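Local coordinates for protein 2-C-methyl-D-erythritol 2,4-cyclodiphosphate synthase (Francisella tularensis subsp. tularensis, PDB 3RE3) that catalyses the conversion of 4-diphosphocytidyl-2-C-methyl-D-erythritol 2-phosphate into 2-C-methyl-D-erythritol 2,4-cyclodiphosphate and CMP, a step of the non-mevalonate route to isoprenoids, at residues 77-80 with 81-84; 113-116 with 117-121. All blocks are in the same frame, centred on the assembly; numbering follows the deposited sequence.

Contact 1 (77-80 with 81-84); sequences IDSK and FFLA
The amide of Phe81 donates to the carbonyl of Asp78, N to O 2.9 Å, and this bond closes the first turn of helix 79-92. Asp78 is the N-cap of that helix and works with its side chain as well. Its CG is anti to its own backbone N (chi1 -167°), which swings the carboxylate back over the start of the helix, where OD1 accepts from Lys80 N at 3.3 Å. The bond is nearly straight, but the donor comes from above the carboxylate plane. Two amides of the opening turn, which have no preceding helical carbonyl to use, thus find their acceptors on one residue. The i to i+4 pattern is in place from Leu83, whose N donates to Ser79 O at 3.2 Å, and Ala84 N follows with Lys80 O at 3.0 Å.

The apolar side chains bridge the same helix end. Ile77, just before the cap, meets Phe82, five residues on, in a hydrophobic staple: the Ile77 CD1 methyl reaches Phe82 CZ at 3.7 Å, the two side chains crossing at about a right angle. The ring edge also borders the backbone, Phe82 CE2 lying 3.7 Å from Ile77 O, with Ser79 O near the ring plane too. The other Ile77 branch, CG2, comes more loosely against Phe81 CB, at 4.2 Å.

Beyond this turn, Phe67 meets the Phe82 ring edge-to-face. Leu83 turns inward between two helices, touching Ile47, Leu50 and Cys51 of helix 45-57 and Leu122 and Leu126 of helix 115-126, while Lys80 lays its chain on Cys121 and Ile125 of helix 115-126.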
loop_
_atom_site.group_PDB
_atom_site.type_symbol
_atom_site.label_atom_id
_atom_site.label_comp_id
_atom_site.label_asym_id
_atom_site.label_seq_id
_atom_site.Cartn_x
_atom_site.Cartn_y
_atom_site.Cartn_z
ATOM N N ILE A 77 22.633 -10.987 -11.284
ATOM C CA ILE A 77 22.011 -12.305 -11.419
ATOM C C ILE A 77 20.501 -12.193 -11.641
ATOM O O ILE A 77 19.840 -11.336 -11.053
ATOM C CB ILE A 77 22.259 -13.204 -10.185
ATOM C CG1 ILE A 77 23.589 -12.863 -9.513
ATOM C CG2 ILE A 77 22.204 -14.675 -10.577
ATOM C CD1 ILE A 77 23.491 -11.752 -8.492
ATOM N N ASP A 78 19.960 -13.080 -12.472
ATOM C CA ASP A 78 18.540 -13.048 -12.789
ATOM C C ASP A 78 17.766 -13.005 -11.479
ATOM O O ASP A 78 18.030 -13.792 -10.572
ATOM C CB ASP A 78 18.150 -14.290 -13.594
ATOM C CG ASP A 78 16.770 -14.176 -14.216
ATOM O OD1 ASP A 78 15.960 -13.354 -13.736
ATOM O OD2 ASP A 78 16.495 -14.910 -15.188
ATOM N N SER A 79 16.830 -12.070 -11.369
ATOM C CA SER A 79 16.112 -11.875 -10.117
ATOM C C SER A 79 15.364 -13.145 -9.699
ATOM O O SER A 79 15.095 -13.364 -8.516
ATOM C CB SER A 79 15.164 -10.681 -10.223
ATOM O OG SER A 79 15.419 -9.737 -9.194
ATOM N N LYS A 80 15.041 -13.984 -10.679
ATOM C CA LYS A 80 14.412 -15.262 -10.415
ATOM C C LYS A 80 15.184 -16.080 -9.386
ATOM O O LYS A 80 14.590 -16.832 -8.618
ATOM C CB LYS A 80 14.279 -16.065 -11.701
ATOM C CG LYS A 80 13.310 -15.488 -12.712
ATOM C CD LYS A 80 13.159 -16.450 -13.882
ATOM C CE LYS A 80 12.647 -15.754 -15.135
ATOM N NZ LYS A 80 12.624 -16.657 -16.327
ATOM N N PHE A 81 16.505 -15.941 -9.403
ATOM C CA PHE A 81 17.377 -16.622 -8.458
ATOM C C PHE A 81 17.002 -16.261 -7.030
ATOM O O PHE A 81 16.767 -17.138 -6.196
ATOM C CB PHE A 81 18.837 -16.241 -8.716
ATOM C CG PHE A 81 19.761 -16.566 -7.573
ATOM C CD1 PHE A 81 20.422 -17.781 -7.527
ATOM C CD2 PHE A 81 19.974 -15.653 -6.550
ATOM C CE1 PHE A 81 21.269 -18.084 -6.479
ATOM C CE2 PHE A 81 20.821 -15.950 -5.499
ATOM C CZ PHE A 81 21.468 -17.168 -5.464
ATOM N N PHE A 82 16.954 -14.962 -6.758
ATOM C CA PHE A 82 16.637 -14.462 -5.428
ATOM C C PHE A 82 15.301 -15.003 -4.962
ATOM O O PHE A 82 15.152 -15.457 -3.830
ATOM C CB PHE A 82 16.616 -12.941 -5.427
ATOM C CG PHE A 82 17.932 -12.339 -5.773
ATOM C CD1 PHE A 82 18.859 -12.069 -4.786
ATOM C CD2 PHE A 82 18.263 -12.072 -7.094
ATOM C CE1 PHE A 82 20.090 -11.519 -5.105
ATOM C CE2 PHE A 82 19.493 -11.520 -7.420
ATOM C CZ PHE A 82 20.406 -11.247 -6.424
ATOM N N LEU A 83 14.333 -14.963 -5.862
ATOM C CA LEU A 83 13.020 -15.499 -5.583
ATOM C C LEU A 83 13.125 -16.973 -5.180
ATOM O O LEU A 83 12.392 -17.451 -4.310
ATOM C CB LEU A 83 12.129 -15.336 -6.802
ATOM C CG LEU A 83 10.678 -15.566 -6.465
ATOM C CD1 LEU A 83 10.314 -14.705 -5.271
ATOM C CD2 LEU A 83 9.819 -15.237 -7.664
ATOM N N ALA A 84 14.057 -17.690 -5.799
ATOM C CA ALA A 84 14.235 -19.089 -5.473
ATOM C C ALA A 84 14.898 -19.248 -4.105
ATOM O O ALA A 84 14.617 -20.197 -3.377
ATOM C CB ALA A 84 15.020 -19.799 -6.557
#

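Contact 2 (113-116 with 117-121); sequences PHIE and KMRAC
Successive i to i+4 bonds wind the first turns of helix 115-126, Met118 N donating to His114 O at 3.0 Å, Arg119 N to Ile115 O at 2.9 Å and Ala120 N to Glu116 O at 3.0 Å. This is the helix of a beta-alpha-beta crossover, joining the adjacent parallel strands 96-105 and 133-138. Ile115, Met118 and Arg119 all touch Ile135 of the second strand.

Glu116 and Arg119 run alongside each other, pointing the same way. The glutamate bends at its second torsion (chi2 -51°), bringing OE1 to the edge of the guanidinium, 3.4 Å from Arg119 NH2. The salt bridge is weak as a hydrogen bond, and the carboxylate and guanidinium planes stand 82° apart, so the two groups do not pair in a flat, two-pronged manner. Arg119 is gripped more firmly through NE, which donates to Ile133 O and ties the helix to strand 133-138. Its NH1 makes a weak bond to Gly59 O of a second subunit, placing this arginine at a trimer interface.

Met118, present as selenomethionine, extends beyond CG and also rests on Met111. His114 and Lys117 form the remaining side-by-side pair. The lysine folds back at its third torsion (chi3 -72°) and offers NZ to the imidazole edge, close to the ring plane, in a weak bond to His114 ND1 of 3.4 Å. Pro113 CB lies over one face of that imidazole, 3.9 Å above the plane at its centre.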
loop_
_atom_site.group_PDB
_atom_site.type_symbol
_atom_site.label_atom_id
_atom_site.label_comp_id
_atom_site.label_asym_id
_atom_site.label_seq_id
_atom_site.Cartn_x
_atom_site.Cartn_y
_atom_site.Cartn_z
ATOM N N PRO A 113 -0.113 -7.319 -21.892
ATOM C CA PRO A 113 0.310 -8.496 -22.658
ATOM C C PRO A 113 1.218 -9.460 -21.885
ATOM O O PRO A 113 1.222 -10.653 -22.196
ATOM C CB PRO A 113 1.103 -7.891 -23.829
ATOM C CG PRO A 113 0.707 -6.480 -23.892
ATOM C CD PRO A 113 0.384 -6.072 -22.491
ATOM N N HIS A 114 2.006 -8.950 -20.939
ATOM C CA HIS A 114 3.019 -9.764 -20.260
ATOM C C HIS A 114 2.646 -10.350 -18.885
ATOM O O HIS A 114 3.414 -11.116 -18.307
ATOM C CB HIS A 114 4.326 -8.979 -20.180
ATOM C CG HIS A 114 4.608 -8.171 -21.413
ATOM N ND1 HIS A 114 5.175 -8.710 -22.547
ATOM C CD2 HIS A 114 4.371 -6.867 -21.694
ATOM C CE1 HIS A 114 5.277 -7.774 -23.474
ATOM N NE2 HIS A 114 4.798 -6.647 -22.980
ATOM N N ILE A 115 1.463 -10.016 -18.387
ATOM C CA ILE A 115 1.083 -10.333 -17.016
ATOM C C ILE A 115 0.920 -11.841 -16.760
ATOM O O ILE A 115 1.442 -12.381 -15.780
ATOM C CB ILE A 115 -0.191 -9.550 -16.621
ATOM C CG1 ILE A 115 0.197 -8.173 -16.094
ATOM C CG2 ILE A 115 -1.042 -10.301 -15.582
ATOM C CD1 ILE A 115 -0.965 -7.202 -16.065
ATOM N N GLU A 116 0.202 -12.517 -17.648
ATOM C CA GLU A 116 0.028 -13.954 -17.525
ATOM C C GLU A 116 1.371 -14.683 -17.579
ATOM O O GLU A 116 1.589 -15.665 -16.878
ATOM C CB GLU A 116 -0.929 -14.467 -18.598
ATOM C CG GLU A 116 -2.307 -13.833 -18.511
ATOM C CD GLU A 116 -2.904 -13.897 -17.111
ATOM O OE1 GLU A 116 -2.898 -14.995 -16.498
ATOM O OE2 GLU A 116 -3.377 -12.841 -16.627
ATOM N N LYS A 117 2.279 -14.192 -18.402
ATOM C CA LYS A 117 3.603 -14.761 -18.429
ATOM C C LYS A 117 4.253 -14.614 -17.068
ATOM O O LYS A 117 4.877 -15.551 -16.583
ATOM C CB LYS A 117 4.467 -14.119 -19.518
ATOM C CG LYS A 117 4.281 -14.730 -20.886
ATOM C CD LYS A 117 5.197 -14.101 -21.923
ATOM C CE LYS A 117 4.759 -12.680 -22.286
ATOM N NZ LYS A 117 5.742 -11.992 -23.184
HETATM N N MSE A 118 4.105 -13.437 -16.461
HETATM C CA MSE A 118 4.682 -13.193 -15.147
HETATM C C MSE A 118 4.099 -14.153 -14.111
HETATM O O MSE A 118 4.821 -14.674 -13.261
HETATM C CB MSE A 118 4.429 -11.767 -14.683
HETATM C CG MSE A 118 5.048 -10.685 -15.546
HETATM SE SE MSE A 118 4.496 -8.933 -14.825
HETATM C CE MSE A 118 5.251 -7.772 -16.207
ATOM N N ARG A 119 2.790 -14.373 -14.181
ATOM C CA ARG A 119 2.122 -15.187 -13.192
ATOM C C ARG A 119 2.617 -16.625 -13.278
ATOM O O ARG A 119 2.874 -17.255 -12.257
ATOM C CB ARG A 119 0.613 -15.148 -13.388
ATOM C CG ARG A 119 -0.019 -13.824 -13.130
ATOM C CD ARG A 119 -1.518 -13.926 -13.332
ATOM N NE ARG A 119 -2.203 -14.445 -12.156
ATOM C CZ ARG A 119 -3.398 -15.023 -12.182
ATOM N NH1 ARG A 119 -3.955 -15.445 -11.059
ATOM N NH2 ARG A 119 -4.039 -15.179 -13.334
ATOM N N ALA A 120 2.758 -17.131 -14.500
ATOM C CA ALA A 120 3.164 -18.509 -14.722
ATOM C C ALA A 120 4.600 -18.692 -14.258
ATOM O O ALA A 120 4.944 -19.658 -13.567
ATOM C CB ALA A 120 3.034 -18.865 -16.189
ATOM N N CYS A 121 5.426 -17.741 -14.647
ATOM C CA CYS A 121 6.827 -17.725 -14.280
ATOM C C CYS A 121 7.013 -17.798 -12.770
ATOM O O CYS A 121 7.778 -18.614 -12.278
ATOM C CB CYS A 121 7.491 -16.453 -14.828
ATOM S SG CYS A 121 9.146 -16.143 -14.224
#

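In the fold
Contacts 1 and 2 are the opening turns of two helices, with centres about 16 Å apart, and they come in series along the chain. They touch directly where Lys80 CE of contact 1 packs on Cys121 SG of contact 2 at 3.6 Å. Contact 1 lies nearer to a bound pyrophosphate, about 7 Å from the side chain of Ser79, whereas the side chain of Met118 in contact 2 is about 13 Å from one. The pyrophosphate may mimic the diphosphate of the substrate or product. Contact 2 instead faces a neighbouring subunit through Arg119, whose side chain lies about 6 Å from a bound sodium ion.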